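Local coordinates for protein nitric oxide dioxygenase (Rhodothermus marinus DSM 4252, PDB 6WK3) that binds heme in a globin fold and probably acts as a nitric oxide dioxygenase, here as a variant engineered for carbene transfer, at residues A[27-40]-A[97-109]. The protein carries 1 engineered substitution. Sequence-based numbering, arbitrary orientation.
With HEM (protoporphyrin IX containing Fe), chain E.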
loop_
_atom_site.group_PDB
_atom_site.type_symbol
_atom_site.label_atom_id
_atom_site.label_comp_id
_atom_site.label_asym_id
_atom_site.label_seq_id
_atom_site.Cartn_x
_atom_site.Cartn_y
_atom_site.Cartn_z
ATOM N N ALA A 27 -18.420 11.749 -8.318
ATOM C CA ALA A 27 -19.680 11.743 -7.583
ATOM C C ALA A 27 -20.083 10.325 -7.193
ATOM O O ALA A 27 -20.575 10.098 -6.083
ATOM C CB ALA A 27 -20.780 12.404 -8.411
ATOM N N ILE A 28 -19.875 9.357 -8.089
ATOM C CA ILE A 28 -20.235 7.977 -7.775
ATOM C C ILE A 28 -19.331 7.431 -6.679
ATOM O O ILE A 28 -19.798 6.800 -5.723
ATOM C CB ILE A 28 -20.177 7.107 -9.046
ATOM C CG1 ILE A 28 -21.323 7.467 -9.999
ATOM C CG2 ILE A 28 -20.207 5.630 -8.679
ATOM C CD1 ILE A 28 -21.143 6.929 -11.432
ATOM N N SER A 29 -18.027 7.685 -6.785
ATOM C CA SER A 29 -17.088 7.159 -5.801
ATOM C C SER A 29 -17.304 7.802 -4.429
ATOM O O SER A 29 -17.347 7.105 -3.409
ATOM C CB SER A 29 -15.654 7.361 -6.306
ATOM O OG SER A 29 -14.713 7.400 -5.247
ATOM N N ALA A 30 -17.481 9.128 -4.389
ATOM C CA ALA A 30 -17.696 9.808 -3.109
ATOM C C ALA A 30 -19.010 9.377 -2.465
ATOM O O ALA A 30 -19.064 9.111 -1.256
ATOM C CB ALA A 30 -17.672 11.325 -3.300
ATOM N N THR A 31 -20.085 9.327 -3.256
ATOM C CA THR A 31 -21.369 8.861 -2.741
ATOM C C THR A 31 -21.273 7.424 -2.258
ATOM O O THR A 31 -21.871 7.057 -1.241
ATOM C CB THR A 31 -22.436 8.991 -3.823
ATOM O OG1 THR A 31 -22.596 10.373 -4.166
ATOM C CG2 THR A 31 -23.762 8.414 -3.356
ATOM N N MET A 32 -20.519 6.596 -2.976
ATOM C CA MET A 32 -20.333 5.214 -2.557
ATOM C C MET A 32 -19.693 5.143 -1.177
ATOM O O MET A 32 -20.147 4.387 -0.309
ATOM C CB MET A 32 -19.484 4.476 -3.590
ATOM C CG MET A 32 -19.496 2.980 -3.428
ATOM S SD MET A 32 -17.841 2.289 -3.443
ATOM C CE MET A 32 -17.315 2.706 -1.782
ATOM N N TYR A 33 -18.640 5.934 -0.950
ATOM C CA TYR A 33 -17.937 5.878 0.328
ATOM C C TYR A 33 -18.801 6.399 1.473
ATOM O O TYR A 33 -18.718 5.889 2.596
ATOM C CB TYR A 33 -16.626 6.665 0.257
ATOM C CG TYR A 33 -15.952 6.811 1.610
ATOM C CD1 TYR A 33 -15.298 5.736 2.202
ATOM C CD2 TYR A 33 -15.993 8.016 2.305
ATOM C CE1 TYR A 33 -14.692 5.857 3.437
ATOM C CE2 TYR A 33 -15.392 8.146 3.547
ATOM C CZ TYR A 33 -14.742 7.063 4.106
ATOM O OH TYR A 33 -14.138 7.182 5.337
ATOM N N ARG A 34 -19.629 7.418 1.216
ATOM C CA ARG A 34 -20.494 7.938 2.276
ATOM C C ARG A 34 -21.553 6.922 2.670
ATOM O O ARG A 34 -21.850 6.758 3.858
ATOM C CB ARG A 34 -21.143 9.251 1.841
ATOM C CG ARG A 34 -20.128 10.366 1.692
ATOM C CD ARG A 34 -20.739 11.665 1.207
ATOM N NE ARG A 34 -19.678 12.616 0.891
ATOM C CZ ARG A 34 -19.488 13.171 -0.301
ATOM N NH1 ARG A 34 -20.308 12.896 -1.311
ATOM N NH2 ARG A 34 -18.481 14.015 -0.476
ATOM N N LEU A 35 -22.124 6.222 1.691
ATOM C CA LEU A 35 -23.063 5.152 2.004
ATOM C C LEU A 35 -22.380 4.036 2.783
ATOM O O LEU A 35 -22.985 3.431 3.672
ATOM C CB LEU A 35 -23.685 4.614 0.717
ATOM C CG LEU A 35 -24.500 5.627 -0.087
ATOM C CD1 LEU A 35 -25.072 4.976 -1.342
ATOM C CD2 LEU A 35 -25.608 6.219 0.761
ATOM N N LEU A 36 -21.115 3.752 2.468
ATOM C CA LEU A 36 -20.378 2.737 3.214
ATOM C C LEU A 36 -20.055 3.220 4.624
ATOM O O LEU A 36 -20.127 2.444 5.585
ATOM C CB LEU A 36 -19.103 2.359 2.454
ATOM C CG LEU A 36 -18.217 1.241 3.005
ATOM C CD1 LEU A 36 -18.794 -0.121 2.676
ATOM C CD2 LEU A 36 -16.795 1.368 2.466
ATOM N N PHE A 37 -19.697 4.501 4.761
ATOM C CA PHE A 37 -19.427 5.083 6.074
ATOM C C PHE A 37 -20.630 4.940 7.000
ATOM O O PHE A 37 -20.480 4.593 8.177
ATOM C CB PHE A 37 -19.040 6.558 5.903
ATOM C CG PHE A 37 -18.483 7.215 7.148
ATOM C CD1 PHE A 37 -19.310 7.573 8.204
ATOM C CD2 PHE A 37 -17.130 7.517 7.239
ATOM C CE1 PHE A 37 -18.794 8.192 9.341
ATOM C CE2 PHE A 37 -16.609 8.143 8.369
ATOM C CZ PHE A 37 -17.442 8.478 9.421
ATOM N N GLU A 38 -21.836 5.185 6.485
ATOM C CA GLU A 38 -23.016 5.213 7.336
ATOM C C GLU A 38 -23.721 3.866 7.460
ATOM O O GLU A 38 -24.440 3.654 8.441
ATOM C CB GLU A 38 -24.001 6.276 6.834
ATOM C CG GLU A 38 -24.799 5.898 5.611
ATOM C CD GLU A 38 -25.497 7.097 4.977
ATOM O OE1 GLU A 38 -24.886 8.189 4.920
ATOM O OE2 GLU A 38 -26.656 6.942 4.529
ATOM N N ARG A 39 -23.531 2.945 6.519
ATOM C CA ARG A 39 -24.216 1.662 6.631
ATOM C C ARG A 39 -23.384 0.599 7.333
ATOM O O ARG A 39 -23.952 -0.304 7.959
ATOM C CB ARG A 39 -24.627 1.159 5.250
ATOM C CG ARG A 39 -25.711 1.989 4.600
ATOM C CD ARG A 39 -26.018 1.481 3.205
ATOM N NE ARG A 39 -26.796 2.447 2.438
ATOM C CZ ARG A 39 -27.275 2.219 1.221
ATOM N NH1 ARG A 39 -27.056 1.052 0.626
ATOM N NH2 ARG A 39 -27.974 3.156 0.600
ATOM N N TYR A 40 -22.059 0.686 7.252
ATOM C CA TYR A 40 -21.164 -0.313 7.839
ATOM C C TYR A 40 -20.024 0.405 8.538
ATOM O O TYR A 40 -18.910 0.512 8.009
ATOM C CB TYR A 40 -20.654 -1.283 6.773
ATOM C CG TYR A 40 -21.786 -1.913 6.007
ATOM C CD1 TYR A 40 -22.521 -2.952 6.559
ATOM C CD2 TYR A 40 -22.148 -1.446 4.750
ATOM C CE1 TYR A 40 -23.570 -3.527 5.872
ATOM C CE2 TYR A 40 -23.198 -2.009 4.058
ATOM C CZ TYR A 40 -23.905 -3.049 4.623
ATOM O OH TYR A 40 -24.949 -3.620 3.936
ATOM N N LEU A 97 -20.588 -5.687 0.510
ATOM C CA LEU A 97 -21.017 -4.410 1.078
ATOM C C LEU A 97 -20.695 -3.254 0.145
ATOM O O LEU A 97 -21.518 -2.348 -0.035
ATOM C CB LEU A 97 -20.359 -4.178 2.439
ATOM C CG LEU A 97 -20.154 -5.392 3.339
ATOM C CD1 LEU A 97 -19.427 -4.981 4.613
ATOM C CD2 LEU A 97 -21.491 -6.043 3.651
ATOM N N VAL A 98 -19.499 -3.260 -0.448
ATOM C CA VAL A 98 -19.116 -2.163 -1.327
ATOM C C VAL A 98 -19.911 -2.209 -2.625
ATOM O O VAL A 98 -20.211 -1.162 -3.211
ATOM C CB VAL A 98 -17.596 -2.184 -1.572
ATOM C CG1 VAL A 98 -17.212 -1.264 -2.725
ATOM C CG2 VAL A 98 -16.873 -1.774 -0.309
ATOM N N TRP A 99 -20.297 -3.400 -3.086
ATOM C CA TRP A 99 -21.172 -3.452 -4.254
ATOM C C TRP A 99 -22.533 -2.853 -3.934
ATOM O O TRP A 99 -23.089 -2.085 -4.727
ATOM C CB TRP A 99 -21.352 -4.877 -4.771
ATOM C CG TRP A 99 -22.559 -4.923 -5.648
ATOM C CD1 TRP A 99 -23.721 -5.605 -5.421
ATOM C CD2 TRP A 99 -22.752 -4.195 -6.869
ATOM N NE1 TRP A 99 -24.614 -5.362 -6.435
ATOM C CE2 TRP A 99 -24.045 -4.499 -7.335
ATOM C CE3 TRP A 99 -21.955 -3.318 -7.612
ATOM C CZ2 TRP A 99 -24.558 -3.958 -8.511
ATOM C CZ3 TRP A 99 -22.464 -2.791 -8.782
ATOM C CH2 TRP A 99 -23.754 -3.110 -9.219
ATOM N N GLU A 100 -23.097 -3.220 -2.780
ATOM C CA GLU A 100 -24.375 -2.657 -2.354
ATOM C C GLU A 100 -24.339 -1.132 -2.392
ATOM O O GLU A 100 -25.226 -0.489 -2.966
ATOM C CB GLU A 100 -24.714 -3.159 -0.947
ATOM C CG GLU A 100 -26.005 -2.605 -0.379
ATOM C CD GLU A 100 -26.021 -2.607 1.140
ATOM O OE1 GLU A 100 -26.355 -1.558 1.735
ATOM O OE2 GLU A 100 -25.698 -3.658 1.739
ATOM N N CYS A 101 -23.292 -0.541 -1.810
ATOM C CA CYS A 101 -23.162 0.913 -1.792
ATOM C C CYS A 101 -22.861 1.480 -3.172
ATOM O O CYS A 101 -23.291 2.597 -3.485
ATOM C CB CYS A 101 -22.076 1.324 -0.797
ATOM S SG CYS A 101 -22.364 0.699 0.884
ATOM N N LEU A 102 -22.128 0.735 -4.004
ATOM C CA LEU A 102 -21.827 1.205 -5.353
ATOM C C LEU A 102 -23.062 1.156 -6.246
ATOM O O LEU A 102 -23.267 2.045 -7.083
ATOM C CB LEU A 102 -20.694 0.370 -5.952
ATOM C CG LEU A 102 -20.332 0.592 -7.422
ATOM C CD1 LEU A 102 -19.922 2.033 -7.671
ATOM C CD2 LEU A 102 -19.224 -0.369 -7.851
ATOM N N ARG A 103 -23.892 0.123 -6.089
ATOM C CA ARG A 103 -25.140 0.054 -6.843
ATOM C C ARG A 103 -26.013 1.268 -6.557
ATOM O O ARG A 103 -26.506 1.926 -7.480
ATOM C CB ARG A 103 -25.891 -1.236 -6.506
ATOM C CG ARG A 103 -27.039 -1.545 -7.456
ATOM C CD ARG A 103 -28.269 -2.063 -6.725
ATOM N NE ARG A 103 -27.970 -3.134 -5.778
ATOM C CZ ARG A 103 -28.228 -3.069 -4.475
ATOM N NH1 ARG A 103 -28.785 -1.979 -3.965
ATOM N NH2 ARG A 103 -27.925 -4.088 -3.680
ATOM N N ASP A 104 -26.198 1.589 -5.276
ATOM C CA ASP A 104 -27.050 2.715 -4.915
ATOM C C ASP A 104 -26.393 4.053 -5.244
ATOM O O ASP A 104 -27.097 5.038 -5.495
ATOM C CB ASP A 104 -27.424 2.629 -3.433
ATOM C CG ASP A 104 -28.244 1.379 -3.110
ATOM O OD1 ASP A 104 -28.928 0.856 -4.021
ATOM O OD2 ASP A 104 -28.204 0.914 -1.952
ATOM N N ALA A 105 -25.058 4.114 -5.257
ATOM C CA ALA A 105 -24.391 5.319 -5.739
ATOM C C ALA A 105 -24.694 5.554 -7.212
ATOM O O ALA A 105 -24.935 6.691 -7.633
ATOM C CB ALA A 105 -22.885 5.221 -5.512
ATOM N N ILE A 106 -24.693 4.485 -8.013
ATOM C CA ILE A 106 -25.026 4.617 -9.429
ATOM C C ILE A 106 -26.495 4.992 -9.601
ATOM O O ILE A 106 -26.831 5.863 -10.412
ATOM C CB ILE A 106 -24.669 3.319 -10.180
ATOM C CG1 ILE A 106 -23.149 3.138 -10.231
ATOM C CG2 ILE A 106 -25.239 3.340 -11.591
ATOM C CD1 ILE A 106 -22.695 1.807 -10.821
ATOM N N LYS A 107 -27.388 4.357 -8.830
ATOM C CA LYS A 107 -28.811 4.694 -8.892
ATOM C C LYS A 107 -29.050 6.166 -8.583
ATOM O O LYS A 107 -29.903 6.812 -9.203
ATOM C CB LYS A 107 -29.602 3.824 -7.916
ATOM C CG LYS A 107 -29.957 2.446 -8.435
ATOM C CD LYS A 107 -30.769 1.669 -7.407
ATOM C CE LYS A 107 -30.790 0.188 -7.739
ATOM N NZ LYS A 107 -31.404 -0.649 -6.677
ATOM N N GLU A 108 -28.305 6.714 -7.628
ATOM C CA GLU A 108 -28.526 8.092 -7.209
ATOM C C GLU A 108 -27.955 9.084 -8.214
ATOM O O GLU A 108 -28.632 10.042 -8.606
ATOM C CB GLU A 108 -27.911 8.304 -5.828
ATOM C CG GLU A 108 -28.396 9.528 -5.089
ATOM C CD GLU A 108 -27.666 9.704 -3.775
ATOM O OE1 GLU A 108 -26.631 10.410 -3.758
ATOM O OE2 GLU A 108 -28.118 9.118 -2.765
ATOM N N VAL A 109 -26.714 8.865 -8.653
ATOM C CA VAL A 109 -26.038 9.871 -9.463
ATOM C C VAL A 109 -26.608 9.906 -10.875
ATOM O O VAL A 109 -26.876 10.983 -11.420
ATOM C CB VAL A 109 -24.519 9.625 -9.466
ATOM C CG1 VAL A 109 -23.843 10.516 -10.495
ATOM C CG2 VAL A 109 -23.943 9.887 -8.073
HETATM C CHA HEM E . -7.982 1.281 -1.955
HETATM C CHB HEM E . -10.579 -0.018 -5.859
HETATM C CHC HEM E . -13.054 -3.012 -2.972
HETATM C CHD HEM E . -11.486 -0.501 0.883
HETATM C C1A HEM E . -8.414 1.151 -3.261
HETATM C C2A HEM E . -7.802 1.739 -4.432
HETATM C C3A HEM E . -8.517 1.389 -5.504
HETATM C C4A HEM E . -9.612 0.555 -5.062
HETATM C CMA HEM E . -8.229 1.797 -6.962
HETATM C CAA HEM E . -6.540 2.621 -4.442
HETATM C CBA HEM E . -5.328 1.713 -4.607
HETATM C CGA HEM E . -4.094 2.551 -4.814
HETATM O O1A HEM E . -3.374 2.817 -3.821
HETATM O O2A HEM E . -3.828 2.957 -5.974
HETATM C C1B HEM E . -11.454 -0.996 -5.439
HETATM C C2B HEM E . -12.325 -1.802 -6.272
HETATM C C3B HEM E . -13.021 -2.624 -5.466
HETATM C C4B HEM E . -12.597 -2.372 -4.102
HETATM C CMB HEM E . -12.405 -1.663 -7.807
HETATM C CAB HEM E . -14.068 -3.704 -5.830
HETATM C CBB HEM E . -14.165 -4.262 -7.039
HETATM C C1C HEM E . -12.881 -2.584 -1.671
HETATM C C2C HEM E . -13.509 -3.147 -0.499
HETATM C C3C HEM E . -13.103 -2.457 0.570
HETATM C C4C HEM E . -12.169 -1.434 0.125
HETATM C CMC HEM E . -14.499 -4.331 -0.494
HETATM C CAC HEM E . -13.566 -2.769 2.010
HETATM C CBC HEM E . -13.608 -1.813 2.935
HETATM C C1D HEM E . -10.310 0.117 0.499
HETATM C C2D HEM E . -9.282 0.702 1.341
HETATM C C3D HEM E . -8.320 1.197 0.540
HETATM C C4D HEM E . -8.698 0.937 -0.827
HETATM C CMD HEM E . -9.319 0.742 2.884
HETATM C CAD HEM E . -7.015 1.925 0.930
HETATM C CBD HEM E . -6.005 0.930 1.487
HETATM C CGD HEM E . -4.609 1.501 1.438
HETATM O O1D HEM E . -4.336 2.385 0.581
HETATM O O2D HEM E . -3.761 1.050 2.254
HETATM N NA HEM E . -9.515 0.436 -3.686
HETATM N NB HEM E . -11.647 -1.376 -4.128
HETATM N NC HEM E . -12.075 -1.544 -1.248
HETATM N ND HEM E . -9.911 0.286 -0.808
HETATM FE FE HEM E . -10.863 -0.463 -2.460
#
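Met32 and Leu102 bring their CA atoms to 5.1 Å where segments 27-39 and 97-109 cross at 130°, with axes 8.2 Å apart. They belong to helices 18-39 and 94-110, the B and G helices of the globin fold. The middle packs knobs-into-holes. Met32 fits among Val98, Cys101, Leu102 and Ala105. Its CG lies anti to the backbone N (chi1 -167°) and rests on the Leu102 backbone, and the bent chain beyond sets SD 3.7 Å from Val98 CG1. Ile28 enters the next hole, with CG2 on Leu102 CD1 and CG1 against Val109. In return, Cys101 settles among Met32, Leu35, Leu36 and Arg39. Ala105 is small enough for its CB to come 3.5 Å from Ile28 O.

Polar groups gather at the other end. Arg39 NH1 donates to Glu100 OE1 and, nearly straight, to Asp104 OD2 at 2.8 Å. Both carboxylates use anti lone pairs; Asp104 OD2 lies in the guanidinium plane and Glu100 OE1 slightly out of it. Leu35 CB lies over one face. Arg103 NH1 also bonds weakly to Asp104 OD1. Tyr40 OH points to Glu100 OE2, but their 2.3 Å separation is doubtfully short. Leu97 CD2 sits over the ring face in a CH-pi contact, 4.2 Å from the centroid. Replacing Arg39 with an alanine would probably leave Glu100 and Asp104 without their shared positive partner and loosen this end of the crossing.

Val98 CG2 touches heme CMC at 3.5 Å. The crossing thus joins an apolar seam reaching the heme pocket to a charged network that links the helices beside it.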